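Local coordinates for DNA repair protein RAD14 (Saccharomyces cerevisiae, PDB 5A3D), which recognises damaged, kinked DNA through this zinc-containing DNA-binding domain and is required for the incision step of nucleotide excision repair, at residues P15-V20 with Y37-K42. Residues are numbered along the deposited sequence; the frame is centred on the assembly and turned at random.
With nucleotides of chain D.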
loop_
_atom_site.group_PDB
_atom_site.type_symbol
_atom_site.label_atom_id
_atom_site.label_comp_id
_atom_site.label_asym_id
_atom_site.label_seq_id
_atom_site.Cartn_x
_atom_site.Cartn_y
_atom_site.Cartn_z
ATOM N N PRO B 15 -7.984 -31.930 -10.070
ATOM C CA PRO B 15 -7.552 -30.990 -11.099
ATOM C C PRO B 15 -6.956 -29.725 -10.476
ATOM O O PRO B 15 -5.912 -29.229 -10.944
ATOM C CB PRO B 15 -8.831 -30.737 -11.880
ATOM C CG PRO B 15 -9.527 -32.097 -11.859
ATOM C CD PRO B 15 -9.299 -32.533 -10.412
ATOM N N VAL B 16 -7.549 -29.226 -9.388
ATOM C CA VAL B 16 -7.023 -28.032 -8.763
ATOM C C VAL B 16 -5.675 -28.259 -8.127
ATOM O O VAL B 16 -4.716 -27.474 -8.338
ATOM C CB VAL B 16 -7.993 -27.372 -7.822
ATOM C CG1 VAL B 16 -7.315 -26.298 -6.916
ATOM C CG2 VAL B 16 -9.074 -26.697 -8.588
ATOM N N LEU B 17 -5.590 -29.294 -7.307
ATOM C CA LEU B 17 -4.333 -29.596 -6.599
ATOM C C LEU B 17 -3.188 -29.843 -7.517
ATOM O O LEU B 17 -2.079 -29.306 -7.316
ATOM C CB LEU B 17 -4.462 -30.687 -5.583
ATOM C CG LEU B 17 -5.302 -30.207 -4.421
ATOM C CD1 LEU B 17 -5.690 -31.339 -3.509
ATOM C CD2 LEU B 17 -4.691 -29.158 -3.519
ATOM N N HIS B 18 -3.482 -30.512 -8.602
ATOM C CA HIS B 18 -2.481 -30.842 -9.551
ATOM C C HIS B 18 -2.125 -29.644 -10.436
ATOM O O HIS B 18 -0.965 -29.299 -10.569
ATOM C CB HIS B 18 -3.028 -32.021 -10.366
ATOM C CG HIS B 18 -2.115 -32.460 -11.422
ATOM N ND1 HIS B 18 -2.101 -31.883 -12.663
ATOM C CD2 HIS B 18 -1.062 -33.301 -11.381
ATOM C CE1 HIS B 18 -1.122 -32.411 -13.375
ATOM N NE2 HIS B 18 -0.516 -33.321 -12.625
ATOM N N ASP B 19 -3.110 -29.025 -11.065
ATOM C CA ASP B 19 -2.820 -28.029 -12.101
ATOM C C ASP B 19 -2.343 -26.739 -11.446
ATOM O O ASP B 19 -1.431 -26.047 -12.003
ATOM C CB ASP B 19 -4.032 -27.700 -12.986
ATOM C CG ASP B 19 -4.482 -28.830 -13.894
ATOM O OD1 ASP B 19 -3.816 -29.916 -14.008
ATOM O OD2 ASP B 19 -5.532 -28.560 -14.570
ATOM N N VAL B 20 -2.956 -26.356 -10.311
ATOM C CA VAL B 20 -2.665 -25.027 -9.688
ATOM C C VAL B 20 -1.583 -25.153 -8.657
ATOM O O VAL B 20 -0.677 -24.372 -8.647
ATOM C CB VAL B 20 -3.890 -24.414 -8.981
ATOM C CG1 VAL B 20 -3.529 -23.115 -8.217
ATOM C CG2 VAL B 20 -4.984 -24.149 -10.049
ATOM N N TYR B 37 -4.292 -30.390 2.610
ATOM C CA TYR B 37 -4.744 -30.022 1.323
ATOM C C TYR B 37 -5.884 -29.029 1.250
ATOM O O TYR B 37 -6.347 -28.688 0.195
ATOM C CB TYR B 37 -5.030 -31.278 0.503
ATOM C CG TYR B 37 -3.847 -32.205 0.391
ATOM C CD1 TYR B 37 -2.665 -31.784 -0.172
ATOM C CD2 TYR B 37 -3.875 -33.468 0.944
ATOM C CE1 TYR B 37 -1.548 -32.612 -0.284
ATOM C CE2 TYR B 37 -2.764 -34.307 0.813
ATOM C CZ TYR B 37 -1.584 -33.869 0.251
ATOM O OH TYR B 37 -0.500 -34.724 0.115
ATOM N N ALA B 38 -6.359 -28.615 2.375
ATOM C CA ALA B 38 -7.493 -27.717 2.381
ATOM C C ALA B 38 -7.126 -26.395 1.725
ATOM O O ALA B 38 -6.015 -25.920 1.872
ATOM C CB ALA B 38 -7.870 -27.351 3.813
ATOM N N LEU B 39 -8.109 -25.743 1.160
ATOM C CA LEU B 39 -7.860 -24.430 0.537
ATOM C C LEU B 39 -8.372 -23.370 1.507
ATOM O O LEU B 39 -9.380 -23.560 2.202
ATOM C CB LEU B 39 -8.470 -24.336 -0.797
ATOM C CG LEU B 39 -8.087 -25.373 -1.853
ATOM C CD1 LEU B 39 -8.790 -25.058 -3.174
ATOM C CD2 LEU B 39 -6.557 -25.451 -2.036
ATOM N N LEU B 40 -7.555 -22.328 1.661
ATOM C CA LEU B 40 -7.774 -21.289 2.656
ATOM C C LEU B 40 -7.891 -19.995 1.885
ATOM O O LEU B 40 -7.119 -19.709 0.960
ATOM C CB LEU B 40 -6.552 -21.168 3.546
ATOM C CG LEU B 40 -6.161 -22.408 4.359
ATOM C CD1 LEU B 40 -4.916 -22.083 5.171
ATOM C CD2 LEU B 40 -7.322 -22.713 5.231
ATOM N N THR B 41 -8.830 -19.179 2.277
ATOM C CA THR B 41 -8.891 -17.856 1.692
ATOM C C THR B 41 -7.728 -17.020 2.153
ATOM O O THR B 41 -7.049 -17.264 3.144
ATOM C CB THR B 41 -10.211 -17.161 2.050
ATOM O OG1 THR B 41 -10.164 -16.869 3.447
ATOM C CG2 THR B 41 -11.408 -17.992 1.725
ATOM N N LYS B 42 -7.546 -15.918 1.446
ATOM C CA LYS B 42 -6.625 -14.923 1.826
ATOM C C LYS B 42 -6.875 -14.404 3.270
ATOM O O LYS B 42 -5.961 -14.394 4.062
ATOM C CB LYS B 42 -6.566 -13.826 0.809
ATOM C CG LYS B 42 -5.276 -12.975 1.025
ATOM C CD LYS B 42 -5.276 -11.851 0.120
ATOM C CE LYS B 42 -3.910 -11.264 0.045
ATOM N NZ LYS B 42 -4.040 -10.131 -0.826
ATOM P P DG D 3 -10.512 -13.586 0.395
ATOM O OP1 DG D 3 -9.666 -14.336 -0.585
ATOM O OP2 DG D 3 -10.220 -13.653 1.812
ATOM O "O5'" DG D 3 -10.528 -12.050 -0.044
ATOM C "C5'" DG D 3 -10.879 -11.689 -1.377
ATOM C "C4'" DG D 3 -10.449 -10.261 -1.643
ATOM O "O4'" DG D 3 -11.323 -9.331 -0.956
ATOM C "C3'" DG D 3 -9.037 -9.896 -1.208
ATOM O "O3'" DG D 3 -8.705 -9.048 -2.299
ATOM C "C2'" DG D 3 -9.251 -9.249 0.155
ATOM C "C1'" DG D 3 -10.611 -8.575 0.004
ATOM N N9 DG D 3 -11.456 -8.466 1.192
ATOM C C8 DG D 3 -11.678 -9.411 2.163
ATOM N N7 DG D 3 -12.555 -9.036 3.052
ATOM C C5 DG D 3 -12.907 -7.752 2.663
ATOM C C6 DG D 3 -13.819 -6.844 3.233
ATOM O O6 DG D 3 -14.495 -6.979 4.254
ATOM N N1 DG D 3 -13.861 -5.646 2.525
ATOM C C2 DG D 3 -13.157 -5.384 1.377
ATOM N N2 DG D 3 -13.370 -4.189 0.806
ATOM N N3 DG D 3 -12.341 -6.245 0.805
ATOM C C4 DG D 3 -12.268 -7.402 1.493
ATOM P P DA D 4 -7.220 -8.462 -2.436
ATOM O OP1 DA D 4 -6.829 -8.549 -3.836
ATOM O OP2 DA D 4 -6.416 -9.032 -1.387
ATOM O "O5'" DA D 4 -7.424 -6.906 -2.176
ATOM C "C5'" DA D 4 -8.325 -6.236 -3.069
ATOM C "C4'" DA D 4 -8.343 -4.745 -2.836
ATOM O "O4'" DA D 4 -9.122 -4.458 -1.660
ATOM C "C3'" DA D 4 -6.986 -4.084 -2.611
ATOM O "O3'" DA D 4 -7.049 -2.794 -3.219
ATOM C "C2'" DA D 4 -6.875 -4.055 -1.095
ATOM C "C1'" DA D 4 -8.315 -3.836 -0.665
ATOM N N9 DA D 4 -8.711 -4.425 0.603
ATOM C C8 DA D 4 -8.366 -5.662 1.086
ATOM N N7 DA D 4 -8.969 -5.981 2.203
ATOM C C5 DA D 4 -9.797 -4.898 2.454
ATOM C C6 DA D 4 -10.683 -4.616 3.499
ATOM N N6 DA D 4 -10.903 -5.451 4.512
ATOM N N1 DA D 4 -11.317 -3.422 3.485
ATOM C C2 DA D 4 -11.078 -2.580 2.469
ATOM N N3 DA D 4 -10.286 -2.744 1.411
ATOM C C4 DA D 4 -9.670 -3.942 1.463
#
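Leu17 meets Tyr37 and Leu39 where the zinc-finger part of this XPA-family DNA-binding domain, here helix 15-19, packs against the end of helix 34-37 and the start of strand 39-41, an outer strand of the antiparallel sheet. The interface is apolar in that its three closest side-chain pairs all join carbons; the two segments bury 156 Å² together, with Leu17 contributing the largest share. Its CD1 lies 4.1 Å from CB of Tyr37 and comes at the ring obliquely, the two side chains crossing at about a right angle. CD2 of Leu17 sits beside the carbonyl O of Tyr37 and, slightly farther off, 4.4 Å from CD2 of Leu39. A chi1 of -69° swings CG of Leu17 beside the backbone N, and chi2 (169°) then sets where the two methyls point. Leu39 reaches the helix with both of its methyls, since its CD1 comes within 4.2 Å of Val16 CG1. Phe21 touches both Val16 and Leu39, and Val82 of strand 78-82 packs on Leu17, so neighbouring residues extend the apolar cluster.

The far end of the Tyr37 ring is held separately, its OH hydrogen-bonded to Glu6. The side chain of Tyr37 is about 5 Å from the side chain of Cys29, one of the four cysteines that bind the zinc ion, which places the packing next to the metal site without joining it.

On the DNA side, Leu39 also packs on a guanine base, and the strand leads into helix 42-49, with Thr41 at the N-cap. There the backbone N of Lys42 makes a weak hydrogen bond to OP1 of DG3 of chain D (3.3 Å). The extended Lys42 side chain, whose NZ is also bonded to Asn57, carries that amine to 2.7 Å from OP2 of DA4 of chain D.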